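Local structure of nucleoporin NUP82 (Chaetomium thermophilum, 5CWW) at residues Q126-V131 / I139-D144; T48-G53 / L120-N125. The protein probably serves as a structural component of the nuclear pore complex and as a docking partner for transport factors, with this piece forming its N-terminal beta-propeller domain. All coordinates share one frame; numbering follows the deposited sequence.

Contact 1: Q126-V131 / I139-D144; sequences QDFLAV and ICILPD
Phe128, Leu129 and Ala130 pair antiparallel with Ile141, Cys140 and Ile139, the axes of the two short strands lying 4.6 Å apart with their directions at 151°. Leu129 and Cys140 form the hydrogen-bonded pair: Cys140 N donates to Leu129 O at 2.8 Å, and Leu129 N donates to Cys140 O at 3.0 Å. Just beyond the strands, Leu142 N reaches Asp127 O at 3.0 Å, and a water also donates to that oxygen, so two donors grip Asp127 O. The face carrying Phe128, Ala130 and Ile139 also holds Ile141, whose CD1 sits over one face of the Phe128 ring in a CH-pi contact, 4.0 Å from the centroid and 28° off the normal. In Ile141 CG1 stands anti to the carbonyl carbon, and chi2, -54°, turns CD1 over the ring. Nearby, Ile139 CD1 packs against Ala130 CB at 4.1 Å. On the other face Leu129 lies beside Cys140, and just past the strand end Leu142 CD2 touches Leu129 CB at 3.6 Å. Phe128 also stacks on His188, which in turn bonds to the carboxylate of Asp127. This is a beta hairpin, supplying the second and third strands of a four-stranded propeller blade. Its chemistry implies a division of labour: backbone bonds fix the register, apolar contacts occupy both faces, and the water sits where the strands give way to loop.

Contact 2: T48-G53 / L120-N125; sequences TIARRG and LVMSPN
Gly53 O is gripped by two nitrogens of Arg51, whose guanidinium reaches forward to it, two residues on, with NH2 at 2.7 Å and NE more weakly. Arg51 O, by contrast, meets carbon across the contact: both CG and CE of Met122 come to 3.5 Å from it. The thioether chain does this by folding on itself, chi2 of 64° and chi3 of 63° bending it so that the terminal methyl comes back to the opposing backbone. The same CE lies 4.3 Å from Ala50 CB and also approaches Arg52 CB. Toward the start of both segments, Ala50 CB packs on Leu120 CB at 3.8 Å, while CD1 of Leu120 touches Thr48 O at 3.5 Å. An alanine in place of Met122 would probably open a gap beside Ala50 and the backbone of Arg51, since the bent CG, SD and CE that pack there would be gone. Strands 49-52 and 120-122 run nearly parallel, 17° apart, yet share no hydrogen bond. They are the first strands of two successive four-stranded sheets, consistent with innermost strands of adjacent propeller blades. Farther out, Arg52 makes a salt bridge to Glu55 and gives hydrogen bonds to Gln126 O and Pro143 O. Between the segments themselves the chemistry is that of side chains filling a seam between sheets, while the guanidiniums of Arg51 and Arg52 find their partners in different directions from the strand.

Contact 1 lies within one sheet and contact 2 between two, and their chemistry follows that difference. The first is the more buried and joins strands through main-chain bonds; the second, partly buried, is held by side-chain packing. They share the blade that contains strands 119-122 and 128-132, which are neighbours in it and are linked by a backbone bond between Val121 and Ala130. Their centres are about 8 Å apart. Where they meet, Leu142 CD1 packs against Met122 SD at 3.5 Å, so the apolar layer on the Leu129 face of the hairpin continues into the seam between blades.

Contact 1: Q126-V131 / I139-D144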
loop_
_atom_site.group_PDB
_atom_site.type_symbol
_atom_site.label_atom_id
_atom_site.label_comp_id
_atom_site.label_asym_id
_atom_site.label_seq_id
_atom_site.Cartn_x
_atom_site.Cartn_y
_atom_site.Cartn_z
ATOM N N GLN B 126 13.292 16.211 0.469
ATOM C CA GLN B 126 14.477 15.663 1.125
ATOM C C GLN B 126 14.876 16.439 2.380
ATOM O O GLN B 126 16.060 16.554 2.694
ATOM C CB GLN B 126 15.650 15.633 0.137
ATOM C CG GLN B 126 15.345 14.869 -1.145
ATOM C CD GLN B 126 16.501 14.873 -2.125
ATOM O OE1 GLN B 126 17.252 15.845 -2.220
ATOM N NE2 GLN B 126 16.650 13.779 -2.865
ATOM N N ASP B 127 13.881 16.959 3.094
ATOM C CA ASP B 127 14.116 17.648 4.360
ATOM C C ASP B 127 13.610 16.821 5.543
ATOM O O ASP B 127 14.113 16.959 6.658
ATOM C CB ASP B 127 13.450 19.028 4.352
ATOM C CG ASP B 127 12.012 18.984 3.871
ATOM O OD1 ASP B 127 11.586 17.936 3.336
ATOM O OD2 ASP B 127 11.309 20.003 4.019
ATOM N N PHE B 128 12.621 15.962 5.294
ATOM C CA PHE B 128 12.102 15.048 6.314
ATOM C C PHE B 128 12.442 13.598 5.977
ATOM O O PHE B 128 12.471 13.212 4.808
ATOM C CB PHE B 128 10.579 15.179 6.458
ATOM C CG PHE B 128 10.112 16.494 7.030
ATOM C CD1 PHE B 128 11.008 17.486 7.392
ATOM C CD2 PHE B 128 8.757 16.726 7.215
ATOM C CE1 PHE B 128 10.562 18.685 7.915
ATOM C CE2 PHE B 128 8.307 17.920 7.740
ATOM C CZ PHE B 128 9.211 18.900 8.091
ATOM N N LEU B 129 12.683 12.801 7.014
ATOM C CA LEU B 129 12.953 11.375 6.854
ATOM C C LEU B 129 12.054 10.553 7.776
ATOM O O LEU B 129 12.118 10.687 9.001
ATOM C CB LEU B 129 14.422 11.067 7.145
ATOM C CG LEU B 129 14.854 9.606 6.989
ATOM C CD1 LEU B 129 14.816 9.184 5.524
ATOM C CD2 LEU B 129 16.238 9.389 7.576
ATOM N N ALA B 130 11.219 9.708 7.181
ATOM C CA ALA B 130 10.355 8.816 7.943
ATOM C C ALA B 130 11.150 7.598 8.400
ATOM O O ALA B 130 11.833 6.961 7.597
ATOM C CB ALA B 130 9.155 8.393 7.113
ATOM N N VAL B 131 11.058 7.286 9.691
ATOM C CA VAL B 131 11.831 6.207 10.301
ATOM C C VAL B 131 10.902 5.178 10.937
ATOM O O VAL B 131 10.238 5.463 11.935
ATOM C CB VAL B 131 12.801 6.743 11.373
ATOM C CG1 VAL B 131 13.647 5.613 11.950
ATOM C CG2 VAL B 131 13.692 7.826 10.786
ATOM N N ILE B 139 9.585 10.836 12.669
ATOM C CA ILE B 139 9.960 11.755 11.603
ATOM C C ILE B 139 11.212 12.512 12.013
ATOM O O ILE B 139 11.204 13.256 12.996
ATOM C CB ILE B 139 8.839 12.760 11.284
ATOM C CG1 ILE B 139 7.523 12.030 10.998
ATOM C CG2 ILE B 139 9.238 13.654 10.109
ATOM C CD1 ILE B 139 7.588 11.053 9.847
ATOM N N CYS B 140 12.287 12.316 11.258
ATOM C CA CYS B 140 13.541 13.002 11.524
ATOM C C CYS B 140 13.650 14.265 10.685
ATOM O O CYS B 140 13.583 14.215 9.457
ATOM C CB CYS B 140 14.731 12.087 11.239
ATOM S SG CYS B 140 16.340 12.860 11.568
ATOM N N ILE B 141 13.804 15.397 11.361
ATOM C CA ILE B 141 14.101 16.653 10.692
ATOM C C ILE B 141 15.573 16.623 10.314
ATOM O O ILE B 141 16.443 16.815 11.162
ATOM C CB ILE B 141 13.800 17.873 11.584
ATOM C CG1 ILE B 141 12.401 17.755 12.199
ATOM C CG2 ILE B 141 13.933 19.165 10.788
ATOM C CD1 ILE B 141 11.291 17.532 11.193
ATOM N N LEU B 142 15.846 16.368 9.041
ATOM C CA LEU B 142 17.216 16.167 8.586
ATOM C C LEU B 142 18.060 17.417 8.818
ATOM O O LEU B 142 17.612 18.530 8.549
ATOM C CB LEU B 142 17.229 15.770 7.108
ATOM C CG LEU B 142 16.546 14.433 6.806
ATOM C CD1 LEU B 142 16.528 14.158 5.309
ATOM C CD2 LEU B 142 17.233 13.288 7.545
ATOM N N PRO B 143 19.292 17.235 9.322
ATOM C CA PRO B 143 20.116 18.391 9.681
ATOM C C PRO B 143 20.829 19.015 8.489
ATOM O O PRO B 143 20.846 18.437 7.402
ATOM C CB PRO B 143 21.131 17.792 10.652
ATOM C CG PRO B 143 21.329 16.407 10.139
ATOM C CD PRO B 143 19.991 15.966 9.593
ATOM N N ASP B 144 21.411 20.189 8.706
ATOM C CA ASP B 144 22.198 20.857 7.683
ATOM C C ASP B 144 23.386 19.976 7.311
ATOM O O ASP B 144 23.969 19.314 8.169
ATOM C CB ASP B 144 22.667 22.228 8.180
ATOM C CG ASP B 144 23.049 23.163 7.048
ATOM O OD1 ASP B 144 23.578 22.683 6.024
ATOM O OD2 ASP B 144 22.814 24.383 7.182
HETATM O O HOH W 1 15.522 19.196 7.336
#

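Contact 2: T48-G53 / L120-N125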
loop_
_atom_site.group_PDB
_atom_site.type_symbol
_atom_site.label_atom_id
_atom_site.label_comp_id
_atom_site.label_asym_id
_atom_site.label_seq_id
_atom_site.Cartn_x
_atom_site.Cartn_y
_atom_site.Cartn_z
ATOM N N THR B 48 16.555 -0.156 4.615
ATOM C CA THR B 48 17.439 0.445 5.604
ATOM C C THR B 48 18.406 1.472 5.009
ATOM O O THR B 48 19.270 1.993 5.716
ATOM C CB THR B 48 18.247 -0.644 6.326
ATOM O OG1 THR B 48 18.739 -1.587 5.368
ATOM C CG2 THR B 48 17.368 -1.373 7.333
ATOM N N ILE B 49 18.258 1.763 3.719
ATOM C CA ILE B 49 19.077 2.781 3.064
ATOM C C ILE B 49 18.192 3.810 2.369
ATOM O O ILE B 49 17.275 3.458 1.626
ATOM C CB ILE B 49 20.050 2.170 2.031
ATOM C CG1 ILE B 49 20.974 1.154 2.708
ATOM C CG2 ILE B 49 20.880 3.268 1.368
ATOM C CD1 ILE B 49 21.883 0.395 1.752
ATOM N N ALA B 50 18.478 5.081 2.629
ATOM C CA ALA B 50 17.804 6.196 1.972
ATOM C C ALA B 50 18.854 7.208 1.534
ATOM O O ALA B 50 19.984 7.166 2.014
ATOM C CB ALA B 50 16.788 6.837 2.903
ATOM N N ARG B 51 18.485 8.116 0.634
ATOM C CA ARG B 51 19.459 9.039 0.060
ATOM C C ARG B 51 18.879 10.390 -0.329
ATOM O O ARG B 51 17.673 10.541 -0.516
ATOM C CB ARG B 51 20.096 8.423 -1.189
ATOM C CG ARG B 51 19.119 8.256 -2.352
ATOM C CD ARG B 51 19.831 7.847 -3.619
ATOM N NE ARG B 51 20.564 8.954 -4.234
ATOM C CZ ARG B 51 20.073 9.775 -5.161
ATOM N NH1 ARG B 51 18.827 9.641 -5.596
ATOM N NH2 ARG B 51 20.833 10.745 -5.651
ATOM N N ARG B 52 19.774 11.363 -0.452
ATOM C CA ARG B 52 19.473 12.639 -1.078
ATOM C C ARG B 52 20.763 13.122 -1.727
ATOM O O ARG B 52 21.784 13.277 -1.054
ATOM C CB ARG B 52 18.930 13.652 -0.065
ATOM C CG ARG B 52 19.843 13.939 1.118
ATOM C CD ARG B 52 19.208 14.940 2.071
ATOM N NE ARG B 52 20.161 15.432 3.062
ATOM C CZ ARG B 52 19.893 16.381 3.954
ATOM N NH1 ARG B 52 18.694 16.949 3.990
ATOM N NH2 ARG B 52 20.825 16.766 4.814
ATOM N N GLY B 53 20.725 13.343 -3.036
ATOM C CA GLY B 53 21.934 13.636 -3.782
ATOM C C GLY B 53 22.958 12.535 -3.561
ATOM O O GLY B 53 22.668 11.359 -3.784
ATOM N N LEU B 120 13.487 3.321 6.009
ATOM C CA LEU B 120 13.751 4.753 5.918
ATOM C C LEU B 120 13.127 5.275 4.631
ATOM O O LEU B 120 13.409 4.750 3.553
ATOM C CB LEU B 120 15.252 5.043 5.930
ATOM C CG LEU B 120 16.054 4.510 7.117
ATOM C CD1 LEU B 120 17.539 4.778 6.907
ATOM C CD2 LEU B 120 15.572 5.133 8.414
ATOM N N VAL B 121 12.287 6.301 4.737
ATOM C CA VAL B 121 11.635 6.866 3.558
ATOM C C VAL B 121 11.877 8.367 3.469
ATOM O O VAL B 121 11.348 9.145 4.264
ATOM C CB VAL B 121 10.116 6.604 3.562
ATOM C CG1 VAL B 121 9.517 6.985 2.214
ATOM C CG2 VAL B 121 9.825 5.141 3.871
ATOM N N MET B 122 12.675 8.759 2.481
ATOM C CA MET B 122 12.994 10.159 2.240
ATOM C C MET B 122 11.772 10.898 1.715
ATOM O O MET B 122 11.019 10.361 0.904
ATOM C CB MET B 122 14.147 10.272 1.237
ATOM C CG MET B 122 14.711 11.676 1.076
ATOM S SD MET B 122 15.486 12.321 2.573
ATOM C CE MET B 122 16.843 11.170 2.789
ATOM N N SER B 123 11.589 12.136 2.161
ATOM C CA SER B 123 10.476 12.955 1.693
ATOM C C SER B 123 10.834 13.564 0.339
ATOM O O SER B 123 12.002 13.564 -0.045
ATOM C CB SER B 123 10.142 14.043 2.715
ATOM O OG SER B 123 11.164 15.019 2.779
ATOM N N PRO B 124 9.833 14.084 -0.392
ATOM C CA PRO B 124 10.059 14.617 -1.744
ATOM C C PRO B 124 11.132 15.703 -1.815
ATOM O O PRO B 124 12.003 15.637 -2.681
ATOM C CB PRO B 124 8.689 15.187 -2.127
ATOM C CG PRO B 124 7.720 14.393 -1.330
ATOM C CD PRO B 124 8.407 14.116 -0.026
ATOM N N ASN B 125 11.067 16.683 -0.921
ATOM C CA ASN B 125 12.041 17.769 -0.906
ATOM C C ASN B 125 13.259 17.438 -0.045
ATOM O O ASN B 125 14.137 18.276 0.152
ATOM C CB ASN B 125 11.379 19.056 -0.418
ATOM C CG ASN B 125 10.276 19.525 -1.347
ATOM O OD1 ASN B 125 10.358 19.351 -2.563
ATOM N ND2 ASN B 125 9.230 20.113 -0.777
#